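Local coordinates for CRP-like protein Clp (Xanthomonas campestris pv. campestris, PDB 3IWZ) that regulates virulence gene expression as a homodimeric, DNA-binding global transcription factor whose DNA binding is apparently abolished by cyclic di-GMP, at residues 61-66 and 84-89. Numbering follows the deposited sequence.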
loop_
_atom_site.group_PDB
_atom_site.type_symbol
_atom_site.label_atom_id
_atom_site.label_comp_id
_atom_site.label_asym_id
_atom_site.label_seq_id
_atom_site.Cartn_x
_atom_site.Cartn_y
_atom_site.Cartn_z
ATOM N N GLY D 61 -3.356 22.829 -1.917
ATOM C CA GLY D 61 -2.943 22.504 -0.574
ATOM C C GLY D 61 -2.176 21.204 -0.503
ATOM O O GLY D 61 -1.959 20.509 -1.498
ATOM N N SER D 62 -1.760 20.881 0.708
ATOM C CA SER D 62 -0.999 19.678 0.960
ATOM C C SER D 62 -1.668 18.968 2.140
ATOM O O SER D 62 -2.013 19.602 3.142
ATOM C CB SER D 62 0.452 20.063 1.287
ATOM O OG SER D 62 1.312 18.940 1.339
ATOM N N VAL D 63 -1.875 17.663 1.991
ATOM C CA VAL D 63 -2.480 16.837 3.028
ATOM C C VAL D 63 -1.582 15.641 3.316
ATOM O O VAL D 63 -0.624 15.361 2.592
ATOM C CB VAL D 63 -3.874 16.301 2.609
ATOM C CG1 VAL D 63 -4.853 17.461 2.406
ATOM C CG2 VAL D 63 -3.752 15.482 1.341
ATOM N N SER D 64 -1.882 14.932 4.389
ATOM C CA SER D 64 -1.096 13.771 4.730
ATOM C C SER D 64 -2.068 12.657 5.083
ATOM O O SER D 64 -3.166 12.923 5.568
ATOM C CB SER D 64 -0.186 14.073 5.923
ATOM O OG SER D 64 -0.946 14.251 7.108
ATOM N N ILE D 65 -1.674 11.420 4.803
ATOM C CA ILE D 65 -2.494 10.260 5.141
ATOM C C ILE D 65 -1.731 9.596 6.277
ATOM O O ILE D 65 -0.575 9.210 6.111
ATOM C CB ILE D 65 -2.630 9.269 3.971
ATOM C CG1 ILE D 65 -3.374 9.917 2.798
ATOM C CG2 ILE D 65 -3.361 8.019 4.437
ATOM C CD1 ILE D 65 -4.824 10.251 3.070
ATOM N N ILE D 66 -2.376 9.476 7.429
ATOM C CA ILE D 66 -1.737 8.896 8.594
ATOM C C ILE D 66 -2.495 7.688 9.130
ATOM O O ILE D 66 -3.725 7.659 9.121
ATOM C CB ILE D 66 -1.618 9.958 9.721
ATOM C CG1 ILE D 66 -1.202 11.304 9.118
ATOM C CG2 ILE D 66 -0.585 9.512 10.758
ATOM C CD1 ILE D 66 -0.903 12.390 10.146
ATOM N N GLU D 84 -4.623 15.041 -6.411
ATOM C CA GLU D 84 -4.782 13.771 -5.723
ATOM C C GLU D 84 -6.189 13.474 -5.214
ATOM O O GLU D 84 -6.903 14.357 -4.719
ATOM C CB GLU D 84 -3.798 13.683 -4.551
ATOM C CG GLU D 84 -2.329 13.553 -4.962
ATOM C CD GLU D 84 -2.044 12.259 -5.694
ATOM O OE1 GLU D 84 -2.379 11.183 -5.157
ATOM O OE2 GLU D 84 -1.488 12.311 -6.806
ATOM N N PHE D 85 -6.581 12.213 -5.370
ATOM C CA PHE D 85 -7.864 11.726 -4.887
ATOM C C PHE D 85 -7.518 11.105 -3.549
ATOM O O PHE D 85 -6.616 10.282 -3.469
ATOM C CB PHE D 85 -8.428 10.645 -5.817
ATOM C CG PHE D 85 -9.083 11.188 -7.052
ATOM C CD1 PHE D 85 -10.380 11.663 -7.010
ATOM C CD2 PHE D 85 -8.382 11.270 -8.245
ATOM C CE1 PHE D 85 -10.967 12.217 -8.134
ATOM C CE2 PHE D 85 -8.959 11.824 -9.376
ATOM C CZ PHE D 85 -10.251 12.298 -9.323
ATOM N N VAL D 86 -8.197 11.525 -2.489
ATOM C CA VAL D 86 -7.939 10.959 -1.172
ATOM C C VAL D 86 -9.268 10.520 -0.569
ATOM O O VAL D 86 -10.331 10.971 -1.005
ATOM C CB VAL D 86 -7.183 11.964 -0.266
ATOM C CG1 VAL D 86 -5.785 12.176 -0.811
ATOM C CG2 VAL D 86 -7.907 13.294 -0.221
ATOM N N GLY D 87 -9.205 9.614 0.403
ATOM C CA GLY D 87 -10.420 9.084 1.006
ATOM C C GLY D 87 -11.203 8.263 -0.015
ATOM O O GLY D 87 -12.435 8.172 0.025
ATOM N N GLU D 88 -10.478 7.646 -0.938
ATOM C CA GLU D 88 -11.114 6.873 -1.989
ATOM C C GLU D 88 -11.403 5.416 -1.678
ATOM O O GLU D 88 -12.129 4.770 -2.427
ATOM C CB GLU D 88 -10.274 6.940 -3.265
ATOM C CG GLU D 88 -9.042 6.043 -3.266
ATOM C CD GLU D 88 -8.144 6.242 -2.051
ATOM O OE1 GLU D 88 -8.027 7.386 -1.529
ATOM O OE2 GLU D 88 -7.541 5.240 -1.628
ATOM N N MET D 89 -10.861 4.900 -0.581
ATOM C CA MET D 89 -11.050 3.488 -0.248
ATOM C C MET D 89 -12.498 2.992 -0.280
ATOM O O MET D 89 -12.791 1.981 -0.913
ATOM C CB MET D 89 -10.430 3.160 1.112
ATOM C CG MET D 89 -10.268 1.653 1.330
ATOM S SD MET D 89 -9.547 1.195 2.921
ATOM C CE MET D 89 -11.025 0.895 3.888
#
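Val63 and Ile65 meet Val86 in a small, purely apolar contact inside the beta-roll of the cyclic nucleotide-binding domain. The two strands belong to different sheets. Strand 63-68 pairs with 101-104 and 74-80, whereas strand 85-86 is an edge strand, within this chain, of the sheet that holds 54-58. The contact therefore bridges the interior between the sheets through side chains. The backbones stay well apart, with CA of Ile65 8.4 Å from CA of Val86. Val63 brings CG2 to CG1 of Val86 at 4.4 Å. Ile65 reaches the same valine with its terminal methyl, and CD1 lies 4.4 Å from Val86 CB. Two successive turns near -65° (chi1 -64°, chi2 -66°) carry CD1 toward Val86, while the CG2 methyl, the other branch at CB, stays farther from it. Both approaches are loose, and the two segments bury 100 Å² in all, both sides summed. Alternation along strand 63-68 sends Val63 and Ile65 inward and Ser64 to the opposite side, where its OG bonds to Arg103 O. Leu102 and Phe80 pack against both inward residues, and Tyr56 packs on Val86. On the second strand, Phe85 packs on Ile137 and Gln140 of helix 130-157, and Glu84 forms a salt bridge with Arg144 of that helix. Aliphatic packing between two facing antiparallel sheets fits the jelly-roll core of CRP-family effector domains.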